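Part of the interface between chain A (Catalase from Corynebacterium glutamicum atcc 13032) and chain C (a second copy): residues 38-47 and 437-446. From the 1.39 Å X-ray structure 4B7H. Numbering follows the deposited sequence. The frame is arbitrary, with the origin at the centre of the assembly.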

# COMPACT_ATOMS: atom_id res chain seq x y z
N THR A 38 23.13 -22.09 8.84
CA THR A 38 24.17 -21.92 7.82
C THR A 38 24.57 -23.28 7.25
O THR A 38 24.34 -24.32 7.87
CB THR A 38 25.40 -21.20 8.40
OG1 THR A 38 25.88 -21.91 9.55
CG2 THR A 38 25.07 -19.75 8.81
N ALA A 39 25.16 -23.26 6.05
CA ALA A 39 25.65 -24.48 5.42
C ALA A 39 27.08 -24.72 5.90
O ALA A 39 28.05 -24.33 5.23
CB ALA A 39 25.60 -24.34 3.90
N GLY A 40 27.20 -25.35 7.07
CA GLY A 40 28.46 -25.43 7.80
C GLY A 40 28.57 -24.23 8.73
O GLY A 40 28.01 -23.17 8.43
N PRO A 41 29.29 -24.37 9.86
CA PRO A 41 29.39 -23.24 10.81
C PRO A 41 29.95 -21.95 10.19
O PRO A 41 29.53 -20.86 10.57
CB PRO A 41 30.34 -23.77 11.89
CG PRO A 41 30.12 -25.26 11.86
CD PRO A 41 29.95 -25.58 10.38
N GLN A 42 30.88 -22.07 9.25
CA GLN A 42 31.47 -20.91 8.60
C GLN A 42 30.95 -20.76 7.17
O GLN A 42 31.42 -19.92 6.40
CB GLN A 42 33.00 -21.04 8.60
CG GLN A 42 33.76 -19.82 8.08
CD GLN A 42 35.18 -19.78 8.57
OE1 GLN A 42 35.46 -19.20 9.61
NE2 GLN A 42 36.08 -20.43 7.83
N GLY A 43 29.96 -21.57 6.81
CA GLY A 43 29.36 -21.48 5.49
C GLY A 43 28.36 -20.35 5.36
O GLY A 43 28.08 -19.63 6.33
N PRO A 44 27.79 -20.19 4.16
CA PRO A 44 26.81 -19.13 3.93
C PRO A 44 25.50 -19.39 4.66
O PRO A 44 25.12 -20.55 4.91
CB PRO A 44 26.57 -19.19 2.42
CG PRO A 44 26.86 -20.63 2.07
CD PRO A 44 28.03 -21.00 2.95
N ASN A 45 24.81 -18.31 5.00
CA ASN A 45 23.44 -18.42 5.48
C ASN A 45 22.56 -19.05 4.41
O ASN A 45 22.65 -18.70 3.23
CB ASN A 45 22.90 -17.04 5.87
CG ASN A 45 23.22 -16.70 7.30
OD1 ASN A 45 22.38 -16.85 8.19
ND2 ASN A 45 24.45 -16.27 7.54
N VAL A 46 21.72 -20.00 4.82
CA VAL A 46 20.79 -20.62 3.89
C VAL A 46 19.55 -19.76 3.68
O VAL A 46 19.13 -19.01 4.56
CB VAL A 46 20.39 -22.06 4.33
CG1 VAL A 46 21.62 -22.93 4.47
CG2 VAL A 46 19.58 -22.06 5.64
N LEU A 47 18.97 -19.86 2.49
CA LEU A 47 17.74 -19.15 2.17
C LEU A 47 16.59 -19.61 3.07
O LEU A 47 15.79 -18.78 3.53
CB LEU A 47 17.38 -19.35 0.70
CG LEU A 47 16.08 -18.73 0.18
CD1 LEU A 47 16.06 -17.22 0.40
CD2 LEU A 47 15.90 -19.07 -1.29
N THR C 437 29.59 -29.97 6.57
CA THR C 437 28.91 -30.37 5.35
C THR C 437 27.39 -30.32 5.49
O THR C 437 26.67 -30.67 4.55
CB THR C 437 29.32 -31.79 4.96
OG1 THR C 437 28.86 -32.71 5.96
CG2 THR C 437 30.83 -31.89 4.89
N ASP C 438 26.90 -29.89 6.65
CA ASP C 438 25.47 -29.94 6.97
C ASP C 438 24.84 -28.58 7.26
O ASP C 438 25.52 -27.66 7.74
CB ASP C 438 25.24 -30.85 8.19
CG ASP C 438 25.68 -32.28 7.97
OD1 ASP C 438 25.44 -32.83 6.88
OD2 ASP C 438 26.28 -32.85 8.91
N LEU C 439 23.54 -28.44 6.97
CA LEU C 439 22.78 -27.30 7.46
C LEU C 439 22.77 -27.41 8.97
O LEU C 439 22.30 -28.40 9.52
CB LEU C 439 21.33 -27.30 6.95
CG LEU C 439 20.96 -26.84 5.54
CD1 LEU C 439 21.32 -27.93 4.54
CD2 LEU C 439 19.48 -26.50 5.45
N VAL C 440 23.28 -26.38 9.64
CA VAL C 440 23.40 -26.39 11.09
C VAL C 440 23.03 -25.04 11.68
O VAL C 440 22.98 -24.02 10.97
CB VAL C 440 24.84 -26.72 11.54
CG1 VAL C 440 25.18 -28.19 11.28
CG2 VAL C 440 25.85 -25.78 10.87
N ARG C 441 22.78 -25.03 12.98
CA ARG C 441 22.83 -23.80 13.78
C ARG C 441 24.01 -23.97 14.72
O ARG C 441 23.99 -24.82 15.62
CB ARG C 441 21.54 -23.59 14.57
CG ARG C 441 20.32 -23.42 13.67
CD ARG C 441 19.03 -23.28 14.46
NE ARG C 441 17.88 -23.15 13.56
CZ ARG C 441 17.17 -24.17 13.10
NH1 ARG C 441 17.44 -25.41 13.46
NH2 ARG C 441 16.15 -23.95 12.27
N ALA C 442 25.07 -23.20 14.49
CA ALA C 442 26.35 -23.44 15.17
C ALA C 442 27.02 -22.14 15.55
O ALA C 442 26.72 -21.08 15.00
CB ALA C 442 27.28 -24.25 14.26
N ALA C 443 27.96 -22.22 16.48
CA ALA C 443 28.82 -21.09 16.80
C ALA C 443 29.74 -20.77 15.62
O ALA C 443 29.95 -21.61 14.73
CB ALA C 443 29.65 -21.39 18.03
N TYR C 444 30.28 -19.56 15.61
CA TYR C 444 31.37 -19.23 14.70
C TYR C 444 32.56 -20.10 15.04
O TYR C 444 32.71 -20.53 16.20
CB TYR C 444 31.78 -17.76 14.85
CG TYR C 444 30.89 -16.75 14.16
CD1 TYR C 444 29.56 -16.57 14.54
CD2 TYR C 444 31.40 -15.93 13.15
CE1 TYR C 444 28.76 -15.63 13.92
CE2 TYR C 444 30.61 -14.98 12.53
CZ TYR C 444 29.29 -14.83 12.92
OH TYR C 444 28.51 -13.88 12.30
N VAL C 445 33.42 -20.36 14.06
CA VAL C 445 34.68 -21.05 14.35
C VAL C 445 35.40 -20.30 15.46
O VAL C 445 35.52 -19.07 15.42
CB VAL C 445 35.57 -21.12 13.09
CG1 VAL C 445 36.92 -21.72 13.42
CG2 VAL C 445 34.88 -21.93 12.00
N LYS C 446 35.88 -21.03 16.46
CA LYS C 446 36.48 -20.37 17.62
C LYS C 446 37.98 -20.16 17.46
O LYS C 446 38.75 -21.12 17.37
CB LYS C 446 36.19 -21.15 18.90
CG LYS C 446 36.67 -20.42 20.15
CD LYS C 446 36.30 -21.13 21.43
CE LYS C 446 36.76 -20.30 22.63
NZ LYS C 446 36.48 -20.95 23.93
O HOH W 1 24.85 -21.45 12.20
O HOH W 2 33.37 -18.73 11.53

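Three backbone hydrogen bonds join the stretches as a short antiparallel ladder. T38(A) and V440(C) form its hydrogen-bonded pair: T38(A) N donates to V440(C) O (2.9 Å), and V440(C) N returns the bond to T38(A) O (2.9 Å), both nearly straight. One step on, G40(A) N donates to D438(C) O (2.9 Å) at a more bent angle of 142°. Between these bonds lies the non-hydrogen-bonded pair A39(A) and L439(C), whose CA atoms approach to 4.5 Å; there L439(C) CA makes a CA-H...O contact with T38(A) O (3.4 Å).

After the strand, chain A folds into a type I turn from G40(A) to G43(A), closed by G43(A) N to G40(A) O (3.0 Å). Glycine suits both ends: at the backbone angles of G40(A) a CB would jam against the preceding carbonyl, and at G43(A) it would lie 1.7 Å from A39(A) O. The p rotamer of T38(A) lets OG1 donate to G40(A) O (2.7 Å), leaving OG1 to accept from water 1 (2.9 Å), which in turn accepts from A442(C) N (2.9 Å). A second water bridge runs farther out: water 2 donates to Q42(A) OE1 (2.9 Å) and accepts from V445(C) N (3.0 Å). The extended Q42(A) side chain reaches this site, and its OE1 also lies 3.7 Å from V445(C) CG2.

Apolar packing completes the contact, which buries 448 Å² in all. P41(A), at the turn, sets its ring against two side chains, with CD 4.1 Å from V440(C) CG2 and CG 3.9 Å from A442(C) CB; the small methyl of A442(C) points toward chain A. On the sheet face shared by A39(A) and L439(C), V46(A) CG1 meets L439(C) CG at 4.1 Å.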